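Local coordinates for antitoxin phd (Enterobacteria phage P1, PDB 3HS2), which neutralises the phage toxin Doc, which phosphorylates host EF-Tu, and binds DNA as a homodimeric transcriptional repressor, at residues Val20-Val26 and Val37-Lys41. Sequence-based numbering, arbitrary orientation.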
ATOM      1  N   VAL A  20       1.084 -12.779  -1.928  1.00 37.35           N
ATOM      2  CA  VAL A  20       2.051 -11.711  -1.686  1.00 31.70           C
ATOM      3  C   VAL A  20       3.425 -12.032  -2.274  1.00 32.25           C
ATOM      4  O   VAL A  20       4.058 -11.175  -2.887  1.00 30.82           O
ATOM      5  CB  VAL A  20       2.217 -11.425  -0.182  1.00 33.82           C
ATOM      6  CG1 VAL A  20       3.425 -10.542   0.057  1.00 28.56           C
ATOM      7  CG2 VAL A  20       0.958 -10.785   0.385  1.00 28.94           C
ATOM      8  N   GLU A  21       3.885 -13.266  -2.083  1.00 31.94           N
ATOM      9  CA  GLU A  21       5.178 -13.680  -2.615  1.00 40.79           C
ATOM     10  C   GLU A  21       5.219 -13.558  -4.135  1.00 42.48           C
ATOM     11  O   GLU A  21       6.274 -13.319  -4.721  1.00 41.40           O
ATOM     12  CB  GLU A  21       5.511 -15.116  -2.195  1.00 42.48           C
ATOM     13  CG  GLU A  21       6.575 -15.771  -3.063  1.00 40.76           C
ATOM     14  CD  GLU A  21       7.076 -17.086  -2.499  1.00 60.97           C
ATOM     15  OE1 GLU A  21       7.515 -17.942  -3.297  1.00 65.80           O
ATOM     16  OE2 GLU A  21       7.036 -17.263  -1.264  1.00 66.44           O
ATOM     17  N   ALA A  22       4.062 -13.722  -4.768  1.00 39.42           N
ATOM     18  CA  ALA A  22       3.972 -13.644  -6.219  1.00 47.78           C
ATOM     19  C   ALA A  22       3.816 -12.203  -6.695  1.00 47.11           C
ATOM     20  O   ALA A  22       3.468 -11.959  -7.851  1.00 59.52           O
ATOM     21  CB  ALA A  22       2.823 -14.507  -6.730  1.00 40.06           C
ATOM     22  N   GLY A  23       4.065 -11.252  -5.799  1.00 41.70           N
ATOM     23  CA  GLY A  23       4.068  -9.842  -6.158  1.00 40.42           C
ATOM     24  C   GLY A  23       2.831  -9.067  -5.749  1.00 41.11           C
ATOM     25  O   GLY A  23       2.759  -7.852  -5.942  1.00 43.38           O
ATOM     26  N   GLU A  24       1.855  -9.761  -5.175  1.00 33.40           N
ATOM     27  CA  GLU A  24       0.592  -9.134  -4.805  1.00 37.08           C
ATOM     28  C   GLU A  24       0.716  -8.284  -3.542  1.00 52.59           C
ATOM     29  O   GLU A  24       1.370  -8.676  -2.576  1.00 41.36           O
ATOM     30  CB  GLU A  24      -0.483 -10.207  -4.621  1.00 45.59           C
ATOM     31  CG  GLU A  24      -1.909  -9.685  -4.578  1.00 59.83           C
ATOM     32  CD  GLU A  24      -2.933 -10.801  -4.674  1.00 74.49           C
ATOM     33  OE1 GLU A  24      -2.600 -11.863  -5.243  1.00 80.44           O
ATOM     34  OE2 GLU A  24      -4.068 -10.615  -4.186  1.00 78.46           O
ATOM     35  N   GLU A  25       0.099  -7.108  -3.562  1.00 44.11           N
ATOM     36  CA  GLU A  25       0.002  -6.280  -2.369  1.00 47.48           C
ATOM     37  C   GLU A  25      -1.386  -6.463  -1.771  1.00 46.55           C
ATOM     38  O   GLU A  25      -2.392  -6.294  -2.457  1.00 49.93           O
ATOM     39  CB  GLU A  25       0.255  -4.813  -2.709  1.00 50.01           C
ATOM     40  CG  GLU A  25       1.651  -4.544  -3.249  1.00 50.84           C
ATOM     41  CD  GLU A  25       1.798  -3.145  -3.809  1.00 67.15           C
ATOM     42  OE1 GLU A  25       0.763  -2.495  -4.074  1.00 54.99           O
ATOM     43  OE2 GLU A  25       2.951  -2.694  -3.988  1.00 56.87           O
ATOM     44  N   VAL A  26      -1.445  -6.828  -0.496  1.00 39.66           N
ATOM     45  CA  VAL A  26      -2.723  -7.166   0.117  1.00 38.34           C
ATOM     46  C   VAL A  26      -3.045  -6.289   1.312  1.00 38.71           C
ATOM     47  O   VAL A  26      -2.287  -6.223   2.279  1.00 37.93           O
ATOM     48  CB  VAL A  26      -2.776  -8.646   0.534  1.00 34.90           C
ATOM     49  CG1 VAL A  26      -4.005  -8.920   1.382  1.00 31.74           C
ATOM     50  CG2 VAL A  26      -2.769  -9.529  -0.697  1.00 35.91           C
ATOM     51  N   VAL A  37      -1.027  -3.295   5.479  1.00 37.78           N
ATOM     52  CA  VAL A  37      -0.665  -3.861   4.190  1.00 28.78           C
ATOM     53  C   VAL A  37       0.378  -4.953   4.392  1.00 27.85           C
ATOM     54  O   VAL A  37       1.315  -4.790   5.172  1.00 31.71           O
ATOM     55  CB  VAL A  37      -0.111  -2.793   3.225  1.00 34.61           C
ATOM     56  CG1 VAL A  37       0.396  -3.444   1.949  1.00 37.77           C
ATOM     57  CG2 VAL A  37      -1.177  -1.759   2.902  1.00 33.21           C
ATOM     58  N   ILE A  38       0.199  -6.072   3.706  1.00 27.54           N
ATOM     59  CA  ILE A  38       1.190  -7.137   3.720  1.00 33.64           C
ATOM     60  C   ILE A  38       1.817  -7.261   2.338  1.00 32.77           C
ATOM     61  O   ILE A  38       1.118  -7.441   1.343  1.00 34.01           O
ATOM     62  CB  ILE A  38       0.582  -8.479   4.159  1.00 26.63           C
ATOM     63  CG1 ILE A  38       1.599  -9.607   4.005  1.00 36.94           C
ATOM     64  CG2 ILE A  38      -0.673  -8.789   3.362  1.00 44.24           C
ATOM     65  CD1 ILE A  38       1.189 -10.868   4.717  1.00 55.52           C
ATOM     66  N   VAL A  39       3.141  -7.155   2.287  1.00 28.42           N
ATOM     67  CA  VAL A  39       3.865  -7.122   1.023  1.00 30.69           C
ATOM     68  C   VAL A  39       5.192  -7.850   1.186  1.00 33.60           C
ATOM     69  O   VAL A  39       5.702  -7.981   2.300  1.00 31.78           O
ATOM     70  CB  VAL A  39       4.103  -5.658   0.574  1.00 33.24           C
ATOM     71  CG1 VAL A  39       4.867  -4.891   1.639  1.00 33.19           C
ATOM     72  CG2 VAL A  39       4.829  -5.603  -0.760  1.00 32.34           C
ATOM     73  N   SER A  40       5.750  -8.339   0.082  1.00 27.22           N
ATOM     74  CA  SER A  40       7.019  -9.049   0.152  1.00 37.66           C
ATOM     75  C   SER A  40       8.071  -8.144   0.777  1.00 33.20           C
ATOM     76  O   SER A  40       8.144  -6.953   0.466  1.00 30.24           O
ATOM     77  CB  SER A  40       7.479  -9.503  -1.232  1.00 35.03           C
ATOM     78  OG  SER A  40       8.439  -8.611  -1.769  1.00 39.15           O
ATOM     79  N   LYS A  41       8.876  -8.713   1.665  1.00 26.47           N
ATOM     80  CA  LYS A  41       9.901  -7.954   2.359  1.00 34.60           C
ATOM     81  C   LYS A  41      10.884  -7.326   1.374  1.00 36.89           C
ATOM     82  O   LYS A  41      11.310  -6.186   1.557  1.00 35.82           O
ATOM     83  CB  LYS A  41      10.649  -8.847   3.349  1.00 44.66           C
ATOM     84  CG  LYS A  41      11.711  -8.117   4.148  1.00 41.64           C
ATOM     85  CD  LYS A  41      12.706  -9.093   4.746  1.00 59.92           C
ATOM     86  CE  LYS A  41      13.790  -8.369   5.529  1.00 53.06           C
ATOM     87  NZ  LYS A  41      14.802  -9.313   6.075  1.00 67.52           N
TER
HETATM   88  O   HOH W   1       4.176  -8.326  -2.646  1.00 31.74           O
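Val26 and Ile38 face each other as an antiparallel hydrogen-bonded pair, their side chains side by side on one face of the sheet. Val26 N reaches Ile38 O at 3.2 Å and Ile38 N returns to Val26 O at 2.9 Å. Beside this pair of bonds, CG2 of Ile38 comes to 3.5 Å from CB of Val26. A chi1 of 173° carries the longer branch of Ile38 away from its own N to the end of helix 13-21, where CG1 lies 3.9 Å from CG2 of Val20, the two side chains crossing at a slant. The second methyl of Val20, CG1, presses instead on strand backbone, 3.2 Å from Ser40 N. On the opposite face from Val26 and Ile38, Glu25 CG and Val39 CG2 lie alongside one another (4.2 Å), turned to helix 41-55, and the Glu25 carboxylate continues to a salt bridge with Lys48 of the second subunit. Where the segments diverge, a water accepts the N-H of Ser40 and donates to Val20 O and, at 2.8 Å, to Glu24 O, bridging strand and turn. Gly23, at positive phi, closes helix 13-21 in a Schellman motif, after which Glu24 and Glu25 lead the chain into strand 26-29. Strand 36-40 also pairs antiparallel with a strand of the second subunit, so that the sheet continues across the homodimer. The result is a Schellman-terminated helix running into the beta hairpin of strands 26-29 and 36-40, in the N-terminal domain of a Phd/YefM antitoxin.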